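Local coordinates for protein bifunctional endomannanase/endoglucanase (Caldanaerobius polysaccharolyticus, PDB 3W0K) that probably hydrolyses internal linkages of mannans and beta-glucans by the retaining mechanism of family 5 glycoside hydrolases, at residues F132-E137 with R157-I162; M79-H84 with Y113-F118; R169-D174 with L189-S194. All coordinates share one frame; numbering follows the deposited sequence.

Contact 1. Residues F132-E137 with R157-I162; sequences FDLVNE and RTVEAI
Leu134 drives its forked end into the flank of the helix formed by residues 157-162, where its two methyls share Thr158 CG2 and then part, CD1 to Val159 and CD2 to Ile162. CG stands anti to the carbonyl carbon, beside the backbone N (chi1 -51°), and chi2 of -169° then sets the methyls. CD1 rests 4.0 Å from both Thr158 CG2 and Val159 CG2. Thr158 is met tip to tip, whereas Val159 is crossed at about a right angle. On the other branch, Leu134 CD2 comes to 3.6 Å from Ile162 CD1, the two side chains sliding past each other in opposite directions. Ile162 is stretched for this reach: CG1 lies beside the backbone N and chi2 of 168° carries CD1 away from CA. The same CD1 then arrives at the edge of the Phe132 ring, near its plane, 4.2 Å from Phe132 CD2.

The end of the strand and the first loop residue after it thus pack on a helix inside a beta-alpha-beta unit of the TIM barrel: strand 130-133 lies in the wall, and helix 148-165 covers it from outside before the chain returns as strand 170-174. Thr158 suits a buried helix position because its OG1 bonds to Leu154 O one turn back, while CG2, anti to the backbone N, offers only a methyl to Leu134. An aromatic ring suits Phe132's place because its edge takes Ile162 CD1 while the ring also serves Arg169 in a cation-pi contact. Beyond Leu134 the chain turns to the barrel mouth, where Asn136 ND2 meets Glu137 OE1 from above the carboxylate plane, a 3.1 Å bond. The sequence Asn-Glu here is consistent with the family 5 acid/base site, and Arg196 holds Glu137 OE2 in a salt bridge.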
ATOM      1  N   PHE A 132       1.169   7.845   8.868  1.00  8.37           N
ATOM      2  CA  PHE A 132       1.801   6.580   9.241  1.00  8.53           C
ATOM      3  C   PHE A 132       0.865   5.407   8.956  1.00  7.74           C
ATOM      4  O   PHE A 132      -0.218   5.332   9.533  1.00  8.07           O
ATOM      5  CB  PHE A 132       2.117   6.558  10.746  1.00  9.23           C
ATOM      6  CG  PHE A 132       3.188   7.529  11.187  1.00  9.27           C
ATOM      7  CD1 PHE A 132       3.995   8.199  10.271  1.00  9.89           C
ATOM      8  CD2 PHE A 132       3.398   7.749  12.548  1.00  9.84           C
ATOM      9  CE1 PHE A 132       4.997   9.070  10.703  1.00 10.47           C
ATOM     10  CE2 PHE A 132       4.397   8.617  12.989  1.00 10.38           C
ATOM     11  CZ  PHE A 132       5.197   9.279  12.064  1.00  9.45           C
ATOM     12  N   ASP A 133       1.298   4.494   8.087  1.00  7.76           N
ATOM     13  CA  ASP A 133       0.533   3.292   7.723  1.00  8.96           C
ATOM     14  C   ASP A 133       1.204   2.188   8.546  1.00  7.52           C
ATOM     15  O   ASP A 133       2.251   1.662   8.173  1.00  7.91           O
ATOM     16  CB  ASP A 133       0.677   3.052   6.216  1.00  9.58           C
ATOM     17  CG  ASP A 133      -0.165   1.898   5.706  1.00 10.72           C
ATOM     18  OD1 ASP A 133      -0.992   1.336   6.459  1.00 10.64           O
ATOM     19  OD2 ASP A 133       0.007   1.558   4.520  1.00  9.82           O
ATOM     20  N   LEU A 134       0.568   1.834   9.662  1.00  8.73           N
ATOM     21  CA  LEU A 134       1.126   0.896  10.637  1.00  8.07           C
ATOM     22  C   LEU A 134       1.823  -0.382  10.196  1.00  7.56           C
ATOM     23  O   LEU A 134       2.990  -0.606  10.538  1.00  8.76           O
ATOM     24  CB  LEU A 134       0.105   0.612  11.743  1.00  7.97           C
ATOM     25  CG  LEU A 134      -0.499   1.865  12.388  1.00  8.28           C
ATOM     26  CD1 LEU A 134      -1.267   1.461  13.639  1.00  8.73           C
ATOM     27  CD2 LEU A 134       0.588   2.875  12.761  1.00 10.90           C
ATOM     28  N   VAL A 135       1.122  -1.232   9.461  1.00  6.71           N
ATOM     29  CA  VAL A 135       1.728  -2.474   9.010  1.00  7.85           C
ATOM     30  C   VAL A 135       1.050  -2.929   7.729  1.00  8.36           C
ATOM     31  O   VAL A 135      -0.177  -2.982   7.637  1.00  9.24           O
ATOM     32  CB  VAL A 135       1.697  -3.571  10.125  1.00  7.77           C
ATOM     33  CG1 VAL A 135       0.277  -3.801  10.636  1.00 10.62           C
ATOM     34  CG2 VAL A 135       2.318  -4.869   9.612  1.00  9.15           C
ATOM     35  N   ASN A 136       1.862  -3.220   6.721  1.00  7.58           N
ATOM     36  CA  ASN A 136       1.322  -3.634   5.440  1.00  7.41           C
ATOM     37  C   ASN A 136       0.585  -4.961   5.450  1.00  8.87           C
ATOM     38  O   ASN A 136       1.061  -5.948   6.000  1.00  8.70           O
ATOM     39  CB  ASN A 136       2.427  -3.704   4.383  1.00  6.59           C
ATOM     40  CG  ASN A 136       1.899  -4.158   3.032  1.00  7.78           C
ATOM     41  OD1 ASN A 136       1.286  -3.382   2.309  1.00  7.73           O
ATOM     42  ND2 ASN A 136       2.102  -5.432   2.709  1.00  8.08           N
ATOM     43  N   GLU A 137      -0.595  -4.948   4.838  1.00  8.61           N
ATOM     44  CA  GLU A 137      -1.430  -6.128   4.645  1.00  9.06           C
ATOM     45  C   GLU A 137      -1.380  -7.270   5.670  1.00  8.03           C
ATOM     46  O   GLU A 137      -0.753  -8.305   5.423  1.00  9.13           O
ATOM     47  CB  GLU A 137      -1.135  -6.686   3.243  1.00  8.36           C
ATOM     48  CG  GLU A 137      -1.369  -5.666   2.118  1.00  9.25           C
ATOM     49  CD  GLU A 137      -0.752  -6.055   0.778  1.00 11.17           C
ATOM     50  OE1 GLU A 137       0.203  -6.861   0.742  1.00 10.88           O
ATOM     51  OE2 GLU A 137      -1.214  -5.523  -0.257  1.00 10.91           O
ATOM     52  N   ARG A 157      -3.172  -0.287  20.690  1.00  9.76           N
ATOM     53  CA  ARG A 157      -1.996  -0.001  21.504  1.00  9.29           C
ATOM     54  C   ARG A 157      -1.033   0.912  20.741  1.00  9.71           C
ATOM     55  O   ARG A 157      -0.517   1.881  21.291  1.00  9.90           O
ATOM     56  CB  ARG A 157      -1.266  -1.294  21.888  1.00 10.29           C
ATOM     57  CG  ARG A 157      -0.003  -1.026  22.689  1.00 12.42           C
ATOM     58  CD  ARG A 157       0.856  -2.256  22.911  1.00 11.16           C
ATOM     59  NE  ARG A 157       2.117  -1.862  23.533  1.00 11.99           N
ATOM     60  CZ  ARG A 157       3.203  -2.624  23.610  1.00 12.27           C
ATOM     61  NH1 ARG A 157       3.205  -3.855  23.105  1.00 12.45           N
ATOM     62  NH2 ARG A 157       4.309  -2.132  24.156  1.00 12.78           N
ATOM     63  N   THR A 158      -0.808   0.595  19.469  1.00  9.55           N
ATOM     64  CA  THR A 158       0.103   1.364  18.629  1.00  9.19           C
ATOM     65  C   THR A 158      -0.408   2.780  18.368  1.00  9.97           C
ATOM     66  O   THR A 158       0.354   3.744  18.462  1.00 10.84           O
ATOM     67  CB  THR A 158       0.365   0.629  17.299  1.00  9.42           C
ATOM     68  OG1 THR A 158       0.794  -0.710  17.581  1.00 10.24           O
ATOM     69  CG2 THR A 158       1.459   1.329  16.504  1.00 10.90           C
ATOM     70  N   VAL A 159      -1.697   2.893  18.060  1.00  9.41           N
ATOM     71  CA  VAL A 159      -2.331   4.183  17.797  1.00  9.98           C
ATOM     72  C   VAL A 159      -2.249   5.084  19.031  1.00 10.12           C
ATOM     73  O   VAL A 159      -1.927   6.269  18.923  1.00 11.32           O
ATOM     74  CB  VAL A 159      -3.802   3.997  17.362  1.00 10.33           C
ATOM     75  CG1 VAL A 159      -4.561   5.316  17.424  1.00 10.26           C
ATOM     76  CG2 VAL A 159      -3.851   3.441  15.942  1.00 10.69           C
ATOM     77  N   GLU A 160      -2.506   4.508  20.203  1.00 10.12           N
ATOM     78  CA  GLU A 160      -2.443   5.271  21.445  1.00 10.39           C
ATOM     79  C   GLU A 160      -1.016   5.718  21.756  1.00 11.60           C
ATOM     80  O   GLU A 160      -0.799   6.833  22.238  1.00 12.48           O
ATOM     81  CB  GLU A 160      -3.025   4.458  22.603  1.00 12.34           C
ATOM     82  CG  GLU A 160      -4.546   4.319  22.533  1.00 16.80           C
ATOM     83  CD  GLU A 160      -5.143   3.535  23.694  1.00 20.63           C
ATOM     84  OE1 GLU A 160      -4.381   2.968  24.507  1.00 24.65           O
ATOM     85  OE2 GLU A 160      -6.389   3.482  23.786  1.00 23.93           O
ATOM     86  N   ALA A 161      -0.043   4.865  21.447  1.00 10.96           N
ATOM     87  CA  ALA A 161       1.361   5.191  21.688  1.00 10.11           C
ATOM     88  C   ALA A 161       1.805   6.348  20.792  1.00 11.33           C
ATOM     89  O   ALA A 161       2.511   7.253  21.236  1.00 12.31           O
ATOM     90  CB  ALA A 161       2.236   3.968  21.454  1.00  9.91           C
ATOM     91  N   ILE A 162       1.391   6.313  19.527  1.00 10.08           N
ATOM     92  CA  ILE A 162       1.734   7.377  18.584  1.00 10.00           C
ATOM     93  C   ILE A 162       1.071   8.690  19.012  1.00 11.76           C
ATOM     94  O   ILE A 162       1.725   9.734  19.075  1.00 11.41           O
ATOM     95  CB  ILE A 162       1.275   7.015  17.146  1.00 10.06           C
ATOM     96  CG1 ILE A 162       2.116   5.859  16.606  1.00 10.21           C
ATOM     97  CG2 ILE A 162       1.367   8.233  16.218  1.00 11.98           C
ATOM     98  CD1 ILE A 162       1.552   5.238  15.335  1.00  9.64           C
TER

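Contact 2. Residues M79-H84 with Y113-F118; sequences MCLNLH and YQWELF
With chi1 of -76° in Leu83 and -81° in Trp115, both side chains place CG anti to the carbonyl carbon, and they slide past each other in opposite directions. Leu83 CG lies 3.6 Å from Trp115 CZ2, and Leu83 CD1 approaches Trp115 NE1 obliquely at the same separation. Leu81 turns differently, its CG anti to the backbone N, and its CD2 settles over the centre of the Phe118 ring in a CH-pi contact, 3.9 Å from the centroid. Leu83 CD2 meets that ring at its edge instead. At the far end of the indole, Trp115 CH2 comes 3.5 Å from Leu81 O, near the ring plane. Strand 78-83 and the covering helix 105-121 run nearly antiparallel, as TIM-barrel strands and their outer helices do. Trp115 suits this interface because it is both broad and polar at one atom: NE1 bonds to Leu134 O. An alanine here would probably open a gap beside Leu83 and leave Leu134 O without its indole mate. Across the interface itself the contacts are almost wholly apolar, Leu81 O meeting only a ring carbon, so leucine methyls and aromatic surfaces, rather than polar bonds, fit this strand to its helix.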
ATOM      1  N   MET A  79       3.308  12.266   1.979  1.00  8.05           N
ATOM      2  CA  MET A  79       4.063  11.026   2.108  1.00  8.70           C
ATOM      3  C   MET A  79       3.460  10.127   3.177  1.00  9.50           C
ATOM      4  O   MET A  79       3.239  10.552   4.314  1.00  9.47           O
ATOM      5  CB  MET A  79       5.528  11.300   2.452  1.00 10.00           C
ATOM      6  CG  MET A  79       6.382  10.032   2.470  1.00 13.37           C
ATOM      7  SD  MET A  79       8.119  10.327   2.839  1.00 15.30           S
ATOM      8  CE  MET A  79       8.254   9.594   4.462  1.00 16.13           C
ATOM      9  N   CYS A  80       3.171   8.890   2.794  1.00  8.21           N
ATOM     10  CA  CYS A  80       2.622   7.916   3.723  1.00  8.66           C
ATOM     11  C   CYS A  80       3.695   6.868   3.990  1.00  8.14           C
ATOM     12  O   CYS A  80       4.034   6.073   3.108  1.00  9.59           O
ATOM     13  CB  CYS A  80       1.373   7.259   3.134  1.00  8.10           C
ATOM     14  SG  CYS A  80       0.658   6.001   4.212  1.00 10.46           S
ATOM     15  N   LEU A  81       4.257   6.903   5.196  1.00  7.95           N
ATOM     16  CA  LEU A  81       5.305   5.966   5.601  1.00  7.91           C
ATOM     17  C   LEU A  81       4.673   4.676   6.103  1.00  7.66           C
ATOM     18  O   LEU A  81       3.839   4.698   7.007  1.00  7.95           O
ATOM     19  CB  LEU A  81       6.171   6.586   6.703  1.00  8.66           C
ATOM     20  CG  LEU A  81       7.286   5.714   7.285  1.00  8.49           C
ATOM     21  CD1 LEU A  81       8.324   5.387   6.223  1.00 11.32           C
ATOM     22  CD2 LEU A  81       7.935   6.441   8.462  1.00 11.34           C
ATOM     23  N   ASN A  82       5.097   3.552   5.533  1.00  7.93           N
ATOM     24  CA  ASN A  82       4.556   2.248   5.904  1.00  7.15           C
ATOM     25  C   ASN A  82       5.623   1.231   6.285  1.00  8.22           C
ATOM     26  O   ASN A  82       6.680   1.174   5.660  1.00  8.70           O
ATOM     27  CB  ASN A  82       3.744   1.682   4.723  1.00  8.15           C
ATOM     28  CG  ASN A  82       3.434   0.195   4.874  1.00  7.79           C
ATOM     29  OD1 ASN A  82       3.980  -0.642   4.154  1.00  7.79           O
ATOM     30  ND2 ASN A  82       2.569  -0.137   5.825  1.00  8.67           N
ATOM     31  N   LEU A  83       5.364   0.448   7.332  1.00  8.26           N
ATOM     32  CA  LEU A  83       6.291  -0.620   7.684  1.00  8.73           C
ATOM     33  C   LEU A  83       5.770  -1.821   6.894  1.00  7.32           C
ATOM     34  O   LEU A  83       4.694  -2.349   7.192  1.00  9.08           O
ATOM     35  CB  LEU A  83       6.285  -0.933   9.186  1.00 10.61           C
ATOM     36  CG  LEU A  83       7.014   0.033  10.123  1.00 11.32           C
ATOM     37  CD1 LEU A  83       7.073  -0.575  11.522  1.00 10.80           C
ATOM     38  CD2 LEU A  83       8.424   0.299   9.616  1.00 14.35           C
ATOM     39  N   HIS A  84       6.474  -2.170   5.819  1.00  8.23           N
ATOM     40  CA  HIS A  84       6.080  -3.295   4.976  1.00  8.49           C
ATOM     41  C   HIS A  84       6.515  -4.588   5.648  1.00  9.09           C
ATOM     42  O   HIS A  84       5.762  -5.569   5.688  1.00  9.29           O
ATOM     43  CB  HIS A  84       6.692  -3.174   3.587  1.00 10.10           C
ATOM     44  CG  HIS A  84       6.102  -4.128   2.602  1.00 10.35           C
ATOM     45  ND1 HIS A  84       6.645  -5.370   2.357  1.00 12.88           N
ATOM     46  CD2 HIS A  84       4.982  -4.049   1.846  1.00 12.66           C
ATOM     47  CE1 HIS A  84       5.881  -6.018   1.496  1.00 11.42           C
ATOM     48  NE2 HIS A  84       4.866  -5.238   1.171  1.00 12.32           N
ATOM     49  N   TYR A 113       7.695   0.474  19.567  1.00 11.13           N
ATOM     50  CA  TYR A 113       8.880   1.313  19.736  1.00 12.04           C
ATOM     51  C   TYR A 113       9.277   1.982  18.418  1.00 12.64           C
ATOM     52  O   TYR A 113       9.624   3.164  18.407  1.00 11.95           O
ATOM     53  CB  TYR A 113      10.042   0.484  20.293  1.00 12.10           C
ATOM     54  CG  TYR A 113      11.382   1.187  20.284  1.00 13.02           C
ATOM     55  CD1 TYR A 113      11.655   2.230  21.169  1.00 15.64           C
ATOM     56  CD2 TYR A 113      12.380   0.807  19.387  1.00 14.55           C
ATOM     57  CE1 TYR A 113      12.890   2.877  21.158  1.00 16.06           C
ATOM     58  CE2 TYR A 113      13.614   1.446  19.369  1.00 16.38           C
ATOM     59  CZ  TYR A 113      13.862   2.478  20.254  1.00 17.15           C
ATOM     60  OH  TYR A 113      15.080   3.117  20.219  1.00 19.71           O
ATOM     61  N   GLN A 114       9.208   1.231  17.316  1.00 12.64           N
ATOM     62  CA  GLN A 114       9.545   1.756  15.988  1.00 14.81           C
ATOM     63  C   GLN A 114       8.650   2.946  15.676  1.00 13.51           C
ATOM     64  O   GLN A 114       9.123   3.999  15.244  1.00 12.49           O
ATOM     65  CB  GLN A 114       9.298   0.709  14.897  1.00 18.90           C
ATOM     66  CG  GLN A 114       9.967  -0.631  15.093  1.00 25.45           C
ATOM     67  CD  GLN A 114      11.454  -0.586  14.875  1.00 26.77           C
ATOM     68  OE1 GLN A 114      12.234  -0.704  15.816  1.00 30.48           O
ATOM     69  NE2 GLN A 114      11.861  -0.438  13.623  1.00 26.44           N
ATOM     70  N   TRP A 115       7.348   2.755  15.871  1.00 12.02           N
ATOM     71  CA  TRP A 115       6.383   3.807  15.598  1.00 10.45           C
ATOM     72  C   TRP A 115       6.525   5.006  16.521  1.00 10.06           C
ATOM     73  O   TRP A 115       6.292   6.137  16.103  1.00 11.39           O
ATOM     74  CB  TRP A 115       4.959   3.246  15.580  1.00 11.18           C
ATOM     75  CG  TRP A 115       4.650   2.612  14.256  1.00  8.52           C
ATOM     76  CD1 TRP A 115       4.263   1.321  14.026  1.00  8.15           C
ATOM     77  CD2 TRP A 115       4.749   3.237  12.966  1.00  8.83           C
ATOM     78  NE1 TRP A 115       4.120   1.103  12.674  1.00  8.11           N
ATOM     79  CE2 TRP A 115       4.413   2.262  12.002  1.00  8.94           C
ATOM     80  CE3 TRP A 115       5.097   4.525  12.534  1.00  9.65           C
ATOM     81  CZ2 TRP A 115       4.410   2.534  10.626  1.00  8.70           C
ATOM     82  CZ3 TRP A 115       5.099   4.797  11.168  1.00  9.05           C
ATOM     83  CH2 TRP A 115       4.756   3.803  10.230  1.00  8.59           C
ATOM     84  N   GLU A 116       6.947   4.768  17.759  1.00 10.02           N
ATOM     85  CA  GLU A 116       7.157   5.870  18.690  1.00  9.88           C
ATOM     86  C   GLU A 116       8.361   6.682  18.218  1.00 10.41           C
ATOM     87  O   GLU A 116       8.374   7.907  18.337  1.00 10.93           O
ATOM     88  CB  GLU A 116       7.383   5.352  20.108  1.00 10.54           C
ATOM     89  CG  GLU A 116       6.125   4.802  20.761  1.00 12.85           C
ATOM     90  CD  GLU A 116       6.374   4.268  22.160  1.00 15.53           C
ATOM     91  OE1 GLU A 116       7.409   3.604  22.375  1.00 17.80           O
ATOM     92  OE2 GLU A 116       5.529   4.511  23.044  1.00 18.36           O
ATOM     93  N   LEU A 117       9.362   5.993  17.668  1.00 10.82           N
ATOM     94  CA  LEU A 117      10.559   6.651  17.143  1.00 10.96           C
ATOM     95  C   LEU A 117      10.170   7.628  16.039  1.00 11.18           C
ATOM     96  O   LEU A 117      10.578   8.788  16.059  1.00 10.40           O
ATOM     97  CB  LEU A 117      11.543   5.630  16.573  1.00 13.85           C
ATOM     98  CG  LEU A 117      12.356   4.769  17.535  1.00 16.65           C
ATOM     99  CD1 LEU A 117      13.156   3.762  16.728  1.00 17.81           C
ATOM    100  CD2 LEU A 117      13.276   5.647  18.375  1.00 20.35           C
ATOM    101  N   PHE A 118       9.366   7.159  15.089  1.00 10.74           N
ATOM    102  CA  PHE A 118       8.926   8.006  13.988  1.00  9.80           C
ATOM    103  C   PHE A 118       7.993   9.114  14.463  1.00  9.65           C
ATOM    104  O   PHE A 118       8.067  10.242  13.975  1.00 10.45           O
ATOM    105  CB  PHE A 118       8.273   7.165  12.883  1.00  9.99           C
ATOM    106  CG  PHE A 118       9.237   6.256  12.174  1.00 11.41           C
ATOM    107  CD1 PHE A 118      10.477   6.729  11.750  1.00 11.68           C
ATOM    108  CD2 PHE A 118       8.915   4.923  11.942  1.00 11.37           C
ATOM    109  CE1 PHE A 118      11.381   5.886  11.107  1.00 12.05           C
ATOM    110  CE2 PHE A 118       9.810   4.073  11.301  1.00 12.62           C
ATOM    111  CZ  PHE A 118      11.046   4.553  10.882  1.00 12.72           C
TER

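Contact 3. Residues R169-D174 with L189-S194; sequences REIVID and LGVVHS
Ile173 packs against Val191 and His193 on the outer side of the barrel wall. From its CB, CG1 rises between the backbone N and the carbonyl carbon, the crowded position (chi1 59°), and lies 3.6 Å from Val192 O and 3.8 Å from Val191 CG2. The chain then extends to CD1, which touches Val191 CG2 at 3.7 Å and sits over one face of the His193 imidazole, toward its rim, as a CH-pi contact 4.1 Å from the ring centroid. A branched aliphatic chain suits the place: it lays a methyl on the flat ring while CG1 stays against the neighbouring strand. The two backbones pair as parallel strands, consecutive in a beta-alpha-beta unit (with helix 176-179) of the TIM barrel: Val192 N bonds to Ile171 O, Ile173 N to Val192 O, and Ser194 N to Ile173 O. On the inner side, Val172 CG1 lies 3.6 Å from the small Ser194 CB; serine suits the place because its OG reaches a water shared with Asp174 OD1. Asp174 OD2 forms a salt bridge with Arg196. Another water joins Ile171 N to Gly190 O in the loop before Val192. Strands 130-133 and 254-259 continue the sheet on either side; outside, Ile173 reaches helix 148-165 and His193 reaches helix 234-249.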
ATOM      1  N   ARG A 169      -0.861  13.335  14.434  1.00 12.71           N
ATOM      2  CA  ARG A 169      -0.386  12.440  13.378  1.00 10.26           C
ATOM      3  C   ARG A 169      -1.465  11.540  12.781  1.00 10.61           C
ATOM      4  O   ARG A 169      -2.063  10.718  13.485  1.00 11.26           O
ATOM      5  CB  ARG A 169       0.766  11.573  13.892  1.00 10.60           C
ATOM      6  CG  ARG A 169       1.274  10.540  12.876  1.00  8.29           C
ATOM      7  CD  ARG A 169       1.874  11.191  11.630  1.00  9.80           C
ATOM      8  NE  ARG A 169       2.966  12.100  11.972  1.00  9.91           N
ATOM      9  CZ  ARG A 169       3.064  13.353  11.540  1.00  9.88           C
ATOM     10  NH1 ARG A 169       2.142  13.857  10.726  1.00 10.09           N
ATOM     11  NH2 ARG A 169       4.051  14.126  11.980  1.00 10.12           N
ATOM     12  N   GLU A 170      -1.684  11.683  11.474  1.00 10.17           N
ATOM     13  CA  GLU A 170      -2.665  10.872  10.765  1.00  9.59           C
ATOM     14  C   GLU A 170      -2.132   9.451  10.663  1.00  9.90           C
ATOM     15  O   GLU A 170      -0.968   9.230  10.319  1.00 10.75           O
ATOM     16  CB  GLU A 170      -2.934  11.445   9.371  1.00 11.69           C
ATOM     17  CG  GLU A 170      -3.971  10.675   8.563  1.00 15.55           C
ATOM     18  CD  GLU A 170      -4.288  11.356   7.246  1.00 19.10           C
ATOM     19  OE1 GLU A 170      -3.952  10.794   6.185  1.00 22.45           O
ATOM     20  OE2 GLU A 170      -4.863  12.465   7.275  1.00 24.29           O
ATOM     21  N   ILE A 171      -2.993   8.495  10.984  1.00  9.77           N
ATOM     22  CA  ILE A 171      -2.640   7.085  10.974  1.00 10.17           C
ATOM     23  C   ILE A 171      -3.518   6.316   9.998  1.00 10.29           C
ATOM     24  O   ILE A 171      -4.704   6.608   9.846  1.00 10.57           O
ATOM     25  CB  ILE A 171      -2.762   6.493  12.401  1.00 10.29           C
ATOM     26  CG1 ILE A 171      -1.733   7.160  13.320  1.00 10.06           C
ATOM     27  CG2 ILE A 171      -2.550   4.983  12.384  1.00 11.25           C
ATOM     28  CD1 ILE A 171      -1.964   6.910  14.797  1.00 12.73           C
ATOM     29  N   VAL A 172      -2.900   5.359   9.313  1.00  9.70           N
ATOM     30  CA  VAL A 172      -3.570   4.518   8.332  1.00  9.58           C
ATOM     31  C   VAL A 172      -3.365   3.063   8.733  1.00  9.08           C
ATOM     32  O   VAL A 172      -2.291   2.691   9.211  1.00  9.24           O
ATOM     33  CB  VAL A 172      -2.955   4.716   6.918  1.00  9.05           C
ATOM     34  CG1 VAL A 172      -3.705   3.885   5.884  1.00  9.31           C
ATOM     35  CG2 VAL A 172      -2.955   6.189   6.535  1.00 10.44           C
ATOM     36  N   ILE A 173      -4.413   2.257   8.586  1.00  9.50           N
ATOM     37  CA  ILE A 173      -4.336   0.830   8.892  1.00  8.68           C
ATOM     38  C   ILE A 173      -4.827   0.041   7.687  1.00  9.03           C
ATOM     39  O   ILE A 173      -5.771   0.457   7.010  1.00  9.99           O
ATOM     40  CB  ILE A 173      -5.143   0.441  10.163  1.00  8.81           C
ATOM     41  CG1 ILE A 173      -6.625   0.790  10.014  1.00 10.26           C
ATOM     42  CG2 ILE A 173      -4.551   1.122  11.389  1.00  9.94           C
ATOM     43  CD1 ILE A 173      -7.481   0.240  11.160  1.00 12.59           C
ATOM     44  N   ASP A 174      -4.145  -1.062   7.388  1.00  8.25           N
ATOM     45  CA  ASP A 174      -4.487  -1.915   6.248  1.00  9.23           C
ATOM     46  C   ASP A 174      -5.504  -2.988   6.601  1.00  9.02           C
ATOM     47  O   ASP A 174      -5.509  -3.515   7.714  1.00  8.99           O
ATOM     48  CB  ASP A 174      -3.232  -2.601   5.691  1.00  8.89           C
ATOM     49  CG  ASP A 174      -2.313  -1.651   4.936  1.00  9.68           C
ATOM     50  OD1 ASP A 174      -2.479  -0.415   5.031  1.00  9.54           O
ATOM     51  OD2 ASP A 174      -1.411  -2.158   4.238  1.00  9.69           O
ATOM     52  N   LEU A 189     -11.823   4.345  15.712  1.00 16.95           N
ATOM     53  CA  LEU A 189     -10.467   4.746  16.084  1.00 16.73           C
ATOM     54  C   LEU A 189      -9.983   6.056  15.452  1.00 16.08           C
ATOM     55  O   LEU A 189      -8.958   6.603  15.862  1.00 16.61           O
ATOM     56  CB  LEU A 189      -9.487   3.608  15.786  1.00 17.13           C
ATOM     57  CG  LEU A 189      -8.140   3.623  16.511  1.00 18.95           C
ATOM     58  CD1 LEU A 189      -8.343   3.750  18.017  1.00 18.37           C
ATOM     59  CD2 LEU A 189      -7.383   2.346  16.180  1.00 19.46           C
ATOM     60  N   GLY A 190     -10.719   6.556  14.465  1.00 14.60           N
ATOM     61  CA  GLY A 190     -10.343   7.803  13.816  1.00 15.26           C
ATOM     62  C   GLY A 190      -9.098   7.701  12.958  1.00 15.00           C
ATOM     63  O   GLY A 190      -8.282   8.623  12.911  1.00 16.43           O
ATOM     64  N   VAL A 191      -8.950   6.564  12.285  1.00 14.64           N
ATOM     65  CA  VAL A 191      -7.810   6.324  11.409  1.00 13.32           C
ATOM     66  C   VAL A 191      -8.319   6.022  10.007  1.00 12.31           C
ATOM     67  O   VAL A 191      -9.501   5.729   9.817  1.00 13.09           O
ATOM     68  CB  VAL A 191      -6.952   5.122  11.895  1.00 12.46           C
ATOM     69  CG1 VAL A 191      -6.400   5.397  13.284  1.00 13.66           C
ATOM     70  CG2 VAL A 191      -7.772   3.832  11.883  1.00 14.34           C
ATOM     71  N   VAL A 192      -7.439   6.141   9.020  1.00 11.18           N
ATOM     72  CA  VAL A 192      -7.815   5.843   7.645  1.00 11.19           C
ATOM     73  C   VAL A 192      -7.762   4.332   7.451  1.00 10.31           C
ATOM     74  O   VAL A 192      -6.798   3.688   7.862  1.00 10.39           O
ATOM     75  CB  VAL A 192      -6.847   6.492   6.626  1.00 12.61           C
ATOM     76  CG1 VAL A 192      -7.246   6.112   5.201  1.00 13.72           C
ATOM     77  CG2 VAL A 192      -6.840   8.002   6.789  1.00 13.40           C
ATOM     78  N   HIS A 193      -8.827   3.766   6.893  1.00 10.00           N
ATOM     79  CA  HIS A 193      -8.872   2.333   6.613  1.00 10.77           C
ATOM     80  C   HIS A 193      -8.455   2.167   5.159  1.00 11.02           C
ATOM     81  O   HIS A 193      -9.108   2.683   4.248  1.00 10.67           O
ATOM     82  CB  HIS A 193     -10.271   1.770   6.857  1.00 10.38           C
ATOM     83  CG  HIS A 193     -10.637   1.692   8.305  1.00 11.42           C
ATOM     84  ND1 HIS A 193     -11.256   0.591   8.858  1.00 12.08           N
ATOM     85  CD2 HIS A 193     -10.460   2.574   9.318  1.00 11.89           C
ATOM     86  CE1 HIS A 193     -11.443   0.798  10.149  1.00 10.99           C
ATOM     87  NE2 HIS A 193     -10.970   1.993  10.454  1.00 11.16           N
ATOM     88  N   SER A 194      -7.357   1.451   4.952  1.00  9.63           N
ATOM     89  CA  SER A 194      -6.804   1.261   3.621  1.00 10.21           C
ATOM     90  C   SER A 194      -7.057  -0.099   2.997  1.00  9.24           C
ATOM     91  O   SER A 194      -6.624  -1.135   3.522  1.00  9.28           O
ATOM     92  CB  SER A 194      -5.300   1.556   3.646  1.00  9.30           C
ATOM     93  OG  SER A 194      -4.757   1.596   2.338  1.00  8.92           O
TER
HETATM   94  O   HOH W   1      -5.520   9.310  12.533  1.00 20.57           O
HETATM   95  O   HOH W   2      -2.160   0.919   2.635  1.00  9.50           O

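In the fold
All three contacts belong to one closed eight-stranded parallel barrel, and along the chain they follow in series: contact 2, then contact 1, then contact 3. Strands 78-83, 130-133, 170-174 and 192-197 are successive staves of the wall. The centres of contacts 2 and 1 lie about 8 Å apart, as do those of contacts 1 and 3, whereas contacts 2 and 3 are about 13 Å apart. Contacts 2 and 1 fasten helices 105-121 and 148-165 to the outside of the sheet; contact 3 joins two neighbouring strands. Backbone bonds such as Asp133 N to Leu81 O and Val172 N to Phe132 O link them into one framework, which carries Asn136 and Glu137 at the barrel mouth, the probable catalytic end.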